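Local structure of dihydroxyacetone kinase (Citrobacter freundii, 1UN8) at residues P63-F68 with A153-V158; T93-V98 with C104-K109. The protein catalyses the ATP-dependent phosphorylation of dihydroxyacetone to dihydroxyacetone phosphate, a step of glycerol fermentation, and works as a homodimer. One frame throughout, in Å; residues are numbered along the deposited sequence.

Contact 1: P63-F68 with A153-V158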
ATOM      1  N   PRO A  63       4.896   6.649   4.905  1.00 17.33           N
ATOM      2  CA  PRO A  63       5.408   6.995   6.243  1.00 19.54           C
ATOM      3  C   PRO A  63       6.576   7.981   6.405  1.00 21.27           C
ATOM      4  O   PRO A  63       6.942   8.260   7.565  1.00 22.64           O
ATOM      5  CB  PRO A  63       5.831   5.634   6.818  1.00 20.21           C
ATOM      6  CG  PRO A  63       6.187   4.837   5.598  1.00 19.61           C
ATOM      7  CD  PRO A  63       5.187   5.250   4.551  1.00 17.30           C
ATOM      8  N   ALA A  64       7.155   8.497   5.329  1.00 20.37           N
ATOM      9  CA  ALA A  64       8.225   9.488   5.489  1.00 19.44           C
ATOM     10  C   ALA A  64       7.554  10.777   5.908  1.00 19.22           C
ATOM     11  O   ALA A  64       6.505  11.097   5.373  1.00 21.24           O
ATOM     12  CB  ALA A  64       8.956   9.694   4.176  1.00 19.43           C
ATOM     13  N   HIS A  65       8.127  11.515   6.852  1.00 18.14           N
ATOM     14  CA  HIS A  65       9.370  11.141   7.528  1.00 17.53           C
ATOM     15  C   HIS A  65       9.103  10.763   8.969  1.00 17.77           C
ATOM     16  O   HIS A  65       9.986  10.258   9.668  1.00 20.10           O
ATOM     17  CB  HIS A  65      10.378  12.301   7.484  1.00 16.45           C
ATOM     18  CG  HIS A  65      10.862  12.618   6.102  1.00 16.96           C
ATOM     19  ND1 HIS A  65      11.969  12.019   5.548  1.00 13.56           N
ATOM     20  CD2 HIS A  65      10.382  13.470   5.162  1.00 14.32           C
ATOM     21  CE1 HIS A  65      12.156  12.491   4.325  1.00 18.93           C
ATOM     22  NE2 HIS A  65      11.204  13.372   4.067  1.00 16.82           N
ATOM     23  N   VAL A  66       7.875  11.013   9.415  1.00 18.16           N
ATOM     24  CA  VAL A  66       7.470  10.694  10.783  1.00 17.42           C
ATOM     25  C   VAL A  66       7.704   9.213  11.128  1.00 18.13           C
ATOM     26  O   VAL A  66       8.011   8.879  12.263  1.00 20.90           O
ATOM     27  CB  VAL A  66       5.987  11.039  10.995  1.00 17.27           C
ATOM     28  CG1 VAL A  66       5.516  10.524  12.314  1.00 12.64           C
ATOM     29  CG2 VAL A  66       5.741  12.544  10.859  1.00 16.33           C
ATOM     30  N   GLY A  67       7.555   8.333  10.139  1.00 19.98           N
ATOM     31  CA  GLY A  67       7.740   6.902  10.318  1.00 17.69           C
ATOM     32  C   GLY A  67       9.192   6.510  10.531  1.00 19.24           C
ATOM     33  O   GLY A  67       9.507   5.352  10.868  1.00 20.88           O
ATOM     34  N   PHE A  68      10.094   7.463  10.342  1.00 16.63           N
ATOM     35  CA  PHE A  68      11.501   7.188  10.600  1.00 18.25           C
ATOM     36  C   PHE A  68      12.082   8.033  11.718  1.00 15.33           C
ATOM     37  O   PHE A  68      13.273   8.335  11.745  1.00 18.61           O
ATOM     38  CB  PHE A  68      12.295   7.205   9.298  1.00 12.86           C
ATOM     39  CG  PHE A  68      11.647   6.383   8.249  1.00 16.87           C
ATOM     40  CD1 PHE A  68      10.923   6.993   7.221  1.00 17.61           C
ATOM     41  CD2 PHE A  68      11.736   4.999   8.284  1.00 11.90           C
ATOM     42  CE1 PHE A  68      10.303   6.251   6.233  1.00 16.33           C
ATOM     43  CE2 PHE A  68      11.124   4.254   7.315  1.00 22.13           C
ATOM     44  CZ  PHE A  68      10.391   4.899   6.257  1.00 16.77           C
ATOM     45  N   ALA A 153      13.087   8.310  -2.579  1.00 37.46           N
ATOM     46  CA  ALA A 153      13.206   7.210  -1.627  1.00 39.86           C
ATOM     47  C   ALA A 153      14.545   7.004  -0.917  1.00 40.60           C
ATOM     48  O   ALA A 153      14.580   6.798   0.295  1.00 40.56           O
ATOM     49  CB  ALA A 153      12.775   5.911  -2.290  1.00 39.23           C
ATOM     50  N   GLY A 154      15.640   7.061  -1.667  1.00 40.97           N
ATOM     51  CA  GLY A 154      16.949   6.853  -1.076  1.00 40.32           C
ATOM     52  C   GLY A 154      17.227   7.712   0.144  1.00 39.98           C
ATOM     53  O   GLY A 154      18.034   7.355   0.997  1.00 40.15           O
ATOM     54  N   THR A 155      16.559   8.853   0.227  1.00 38.98           N
ATOM     55  CA  THR A 155      16.760   9.753   1.343  1.00 39.30           C
ATOM     56  C   THR A 155      16.730   9.026   2.686  1.00 40.62           C
ATOM     57  O   THR A 155      17.559   9.284   3.547  1.00 42.67           O
ATOM     58  CB  THR A 155      15.682  10.867   1.374  1.00 38.59           C
ATOM     59  OG1 THR A 155      15.748  11.650   0.168  1.00 36.87           O
ATOM     60  CG2 THR A 155      15.888  11.769   2.589  1.00 34.07           C
ATOM     61  N   ILE A 156      15.789   8.111   2.870  1.00 41.04           N
ATOM     62  CA  ILE A 156      15.712   7.425   4.145  1.00 41.77           C
ATOM     63  C   ILE A 156      16.932   6.557   4.410  1.00 42.12           C
ATOM     64  O   ILE A 156      17.262   6.285   5.562  1.00 42.55           O
ATOM     65  CB  ILE A 156      14.430   6.568   4.275  1.00 41.05           C
ATOM     66  CG1 ILE A 156      14.422   5.478   3.207  1.00 40.30           C
ATOM     67  CG2 ILE A 156      13.192   7.468   4.228  1.00 39.41           C
ATOM     68  CD1 ILE A 156      13.902   4.135   3.729  1.00 42.75           C
ATOM     69  N   LEU A 157      17.605   6.099   3.363  1.00 42.46           N
ATOM     70  CA  LEU A 157      18.794   5.300   3.597  1.00 42.27           C
ATOM     71  C   LEU A 157      19.825   6.239   4.201  1.00 43.52           C
ATOM     72  O   LEU A 157      20.701   5.817   4.959  1.00 44.58           O
ATOM     73  CB  LEU A 157      19.323   4.698   2.301  1.00 41.69           C
ATOM     74  CG  LEU A 157      18.406   3.670   1.640  1.00 42.78           C
ATOM     75  CD1 LEU A 157      19.130   3.096   0.426  1.00 42.84           C
ATOM     76  CD2 LEU A 157      18.027   2.573   2.625  1.00 37.48           C
ATOM     77  N   VAL A 158      19.708   7.524   3.872  1.00 42.86           N
ATOM     78  CA  VAL A 158      20.621   8.519   4.405  1.00 43.54           C
ATOM     79  C   VAL A 158      20.274   8.740   5.877  1.00 45.39           C
ATOM     80  O   VAL A 158      21.164   8.880   6.718  1.00 46.48           O
ATOM     81  CB  VAL A 158      20.525   9.849   3.622  1.00 42.46           C
ATOM     82  CG1 VAL A 158      21.371  10.916   4.290  1.00 41.45           C
ATOM     83  CG2 VAL A 158      21.013   9.637   2.195  1.00 41.93           C
TER
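Two buried pairs, H65 with T155 and F68 with I156, pack a loop against a helix without a hydrogen bond between the segments. The setting is the DhaK part of the kinase, an alpha/beta fold with two mixed sheets. Loop 63-68 follows strand 52-59 and the substrate-binding residues G58 to H61, while T155 and I156 lie early in helix 155-167. That helix sits between the sheets: T155 touches V137 of strand 132-137, and I156 touches M257 of strand 254-260. The loop is a compact turn with cis peptide bonds before P63 and H65, closed by backbone hydrogen bonds from G67 N to P63 O and from F68 N to H65 O. On one face of the H65 imidazole lies the methyl of its neighbour A64, whose CB is 3.9 Å above the ring plane and over its centre. T155 comes to the ring edge instead, with CG2 4.2 Å from H65 CE1 and close to the ring plane. With chi1 -61° its OG1 lies near the backbone N and bonds to I152 O, which leaves CG2 anti to that N and at the ring edge. Both imidazole nitrogens are engaged, NE2 with substrate-binding K109 and ND1 with H159 NE2, which should fix the rotation of the ring and may help hold the K109 amino group in place. Beside this pair, I156, which also touches V295, meets the F68 ring at a slant. The isoleucine's branch methyl, CG2, makes this touch, 3.7 Å from F68 CE1 and 3.8 Å from F68 CD1.

Contact 2: T93-V98 with C104-K109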
ATOM      1  N   THR A  93      11.725  26.268  14.833  1.00 50.02           N
ATOM      2  CA  THR A  93      11.095  25.754  16.035  1.00 49.53           C
ATOM      3  C   THR A  93      11.568  24.352  16.369  1.00 51.35           C
ATOM      4  O   THR A  93      11.793  24.029  17.537  1.00 53.22           O
ATOM      5  CB  THR A  93       9.579  25.742  15.878  1.00 49.39           C
ATOM      6  OG1 THR A  93       9.120  27.083  15.679  1.00 48.37           O
ATOM      7  CG2 THR A  93       8.914  25.156  17.106  1.00 48.93           C
ATOM      8  N   ALA A  94      11.717  23.509  15.356  1.00 52.31           N
ATOM      9  CA  ALA A  94      12.178  22.143  15.592  1.00 52.78           C
ATOM     10  C   ALA A  94      13.633  22.118  16.059  1.00 53.26           C
ATOM     11  O   ALA A  94      13.993  21.368  16.958  1.00 53.04           O
ATOM     12  CB  ALA A  94      12.027  21.319  14.321  1.00 53.16           C
ATOM     13  N   ILE A  95      14.465  22.938  15.430  1.00 54.23           N
ATOM     14  CA  ILE A  95      15.884  23.007  15.763  1.00 54.86           C
ATOM     15  C   ILE A  95      16.045  23.374  17.240  1.00 55.30           C
ATOM     16  O   ILE A  95      16.701  22.660  18.002  1.00 54.64           O
ATOM     17  CB  ILE A  95      16.616  24.072  14.874  1.00 56.24           C
ATOM     18  CG1 ILE A  95      16.966  23.482  13.500  1.00 55.80           C
ATOM     19  CG2 ILE A  95      17.902  24.534  15.561  1.00 55.51           C
ATOM     20  CD1 ILE A  95      15.842  22.710  12.853  1.00 60.93           C
ATOM     21  N   GLN A  96      15.434  24.488  17.631  1.00 55.86           N
ATOM     22  CA  GLN A  96      15.490  24.971  19.004  1.00 56.26           C
ATOM     23  C   GLN A  96      14.882  23.983  19.991  1.00 56.98           C
ATOM     24  O   GLN A  96      15.292  23.919  21.152  1.00 59.05           O
ATOM     25  CB  GLN A  96      14.721  26.277  19.134  1.00 56.81           C
ATOM     26  CG  GLN A  96      15.240  27.403  18.287  1.00 58.32           C
ATOM     27  CD  GLN A  96      14.989  28.737  18.951  1.00 59.75           C
ATOM     28  OE1 GLN A  96      15.661  29.088  19.927  1.00 61.13           O
ATOM     29  NE2 GLN A  96      14.010  29.480  18.444  1.00 59.67           N
ATOM     30  N   ALA A  97      13.902  23.220  19.532  1.00 55.21           N
ATOM     31  CA  ALA A  97      13.220  22.286  20.400  1.00 53.94           C
ATOM     32  C   ALA A  97      13.963  21.007  20.746  1.00 54.09           C
ATOM     33  O   ALA A  97      13.746  20.439  21.813  1.00 54.87           O
ATOM     34  CB  ALA A  97      11.882  21.940  19.800  1.00 53.46           C
ATOM     35  N   VAL A  98      14.847  20.553  19.864  1.00 54.16           N
ATOM     36  CA  VAL A  98      15.538  19.293  20.100  1.00 53.38           C
ATOM     37  C   VAL A  98      17.044  19.338  19.964  1.00 54.70           C
ATOM     38  O   VAL A  98      17.706  18.298  20.062  1.00 52.81           O
ATOM     39  CB  VAL A  98      15.026  18.207  19.119  1.00 53.91           C
ATOM     40  CG1 VAL A  98      13.527  18.071  19.235  1.00 52.15           C
ATOM     41  CG2 VAL A  98      15.410  18.568  17.685  1.00 53.02           C
ATOM     42  N   CYS A 104      22.826  19.953  15.313  1.00 57.76           N
ATOM     43  CA  CYS A 104      21.916  19.121  14.534  1.00 55.85           C
ATOM     44  C   CYS A 104      22.224  19.134  13.047  1.00 53.02           C
ATOM     45  O   CYS A 104      22.742  20.115  12.498  1.00 51.80           O
ATOM     46  CB  CYS A 104      20.474  19.578  14.716  1.00 56.62           C
ATOM     47  SG  CYS A 104      20.125  21.132  13.890  1.00 62.01           S
ATOM     48  N   LEU A 105      21.889  18.020  12.405  1.00 49.21           N
ATOM     49  CA  LEU A 105      22.074  17.851  10.976  1.00 45.40           C
ATOM     50  C   LEU A 105      20.703  17.877  10.303  1.00 43.68           C
ATOM     51  O   LEU A 105      19.825  17.068  10.630  1.00 42.39           O
ATOM     52  CB  LEU A 105      22.754  16.514  10.691  1.00 44.01           C
ATOM     53  CG  LEU A 105      22.637  16.045   9.243  1.00 44.13           C
ATOM     54  CD1 LEU A 105      23.336  17.059   8.348  1.00 44.50           C
ATOM     55  CD2 LEU A 105      23.242  14.652   9.075  1.00 43.17           C
ATOM     56  N   LEU A 106      20.502  18.827   9.398  1.00 41.50           N
ATOM     57  CA  LEU A 106      19.241  18.899   8.666  1.00 39.79           C
ATOM     58  C   LEU A 106      19.437  18.042   7.400  1.00 41.72           C
ATOM     59  O   LEU A 106      20.404  18.236   6.657  1.00 41.91           O
ATOM     60  CB  LEU A 106      18.921  20.343   8.268  1.00 35.77           C
ATOM     61  CG  LEU A 106      18.784  21.400   9.372  1.00 35.94           C
ATOM     62  CD1 LEU A 106      18.487  22.758   8.740  1.00 32.81           C
ATOM     63  CD2 LEU A 106      17.696  21.014  10.363  1.00 31.79           C
ATOM     64  N   ILE A 107      18.558  17.067   7.178  1.00 40.61           N
ATOM     65  CA  ILE A 107      18.639  16.238   5.986  1.00 40.50           C
ATOM     66  C   ILE A 107      17.488  16.710   5.083  1.00 42.18           C
ATOM     67  O   ILE A 107      16.301  16.503   5.398  1.00 42.02           O
ATOM     68  CB  ILE A 107      18.459  14.752   6.319  1.00 42.28           C
ATOM     69  CG1 ILE A 107      19.523  14.319   7.344  1.00 41.52           C
ATOM     70  CG2 ILE A 107      18.548  13.912   5.017  1.00 40.30           C
ATOM     71  CD1 ILE A 107      20.422  13.202   6.893  1.00 41.02           C
ATOM     72  N   VAL A 108      17.833  17.342   3.964  1.00 42.02           N
ATOM     73  CA  VAL A 108      16.822  17.875   3.056  1.00 42.26           C
ATOM     74  C   VAL A 108      16.796  17.283   1.646  1.00 41.28           C
ATOM     75  O   VAL A 108      17.826  17.208   0.979  1.00 40.82           O
ATOM     76  CB  VAL A 108      16.981  19.399   2.931  1.00 43.86           C
ATOM     77  CG1 VAL A 108      15.943  19.966   1.983  1.00 44.66           C
ATOM     78  CG2 VAL A 108      16.844  20.029   4.302  1.00 47.57           C
ATOM     79  N   LYS A 109      15.607  16.880   1.195  1.00 41.23           N
ATOM     80  CA  LYS A 109      15.442  16.330  -0.153  1.00 39.38           C
ATOM     81  C   LYS A 109      15.625  17.500  -1.121  1.00 38.75           C
ATOM     82  O   LYS A 109      15.228  18.623  -0.820  1.00 37.62           O
ATOM     83  CB  LYS A 109      14.058  15.683  -0.309  1.00 38.48           C
ATOM     84  CG  LYS A 109      13.863  14.448   0.574  1.00 36.28           C
ATOM     85  CD  LYS A 109      12.586  13.660   0.238  1.00 37.90           C
ATOM     86  CE  LYS A 109      11.321  14.505   0.350  1.00 37.05           C
ATOM     87  NZ  LYS A 109      11.174  15.179   1.664  1.00 37.22           N
TER
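I95 lays its longer branch over C104 and L106, tying a helix to a strand within a beta-alpha-beta crossover. Strand 76-80 leads through helix 88-98 into parallel strand 104-109, with strand 52-59 lying between the two strands in the sheet. The contact is wholly apolar and buried, and one helix side chain carries the helix half of it. A chi1 of -82° brings the CG1-CD1 branch of I95 up to the strand, with CG1 4.0 Å from C104 SG. The thiol, at chi1 72°, lies against that I95 CG1. C104 and L106 are two residues apart on the strand, and this places both on the sheet face that the helix covers. I54 of strand 52-59 touches I95 and L106 as well, and helix 112-127 adds A125 against I95 and A122 against L106, making a shared hydrophobic layer under two helices. I107 turns to the other face, where it packs on helix 155-167. Backbone hydrogen bonds from L105 to A52 and I54, and from C104 and L106 to E133, hold the strand between its neighbours. I95 and L106 cross at about a right angle, methyl against methyl, with I95 CD1 just 3.5 Å from L106 CD2.

Overall arrangement
Contact 2 is nested in the chain loop that contact 1 closes, and their centres are 15 Å apart. Strand 104-109 joins them: its one face carries contact 2, while I107 CD1 on the other lies 3.6 Å from V158 CG1 of contact 1. At the strand's end K109, a substrate-binding residue, meets both segments of contact 1, with NZ 3.0 Å from H65 NE2 in a probable hydrogen bond and CG 3.4 Å from T155 OG1. H61, another substrate-binding residue, has its side chain about 6 Å from that of H65. Contact 1 therefore borders the dihydroxyacetone site, and contact 2 packs helix 88-98 on the strand that ends in K109, the L106 side chain about 9 Å from that of D114.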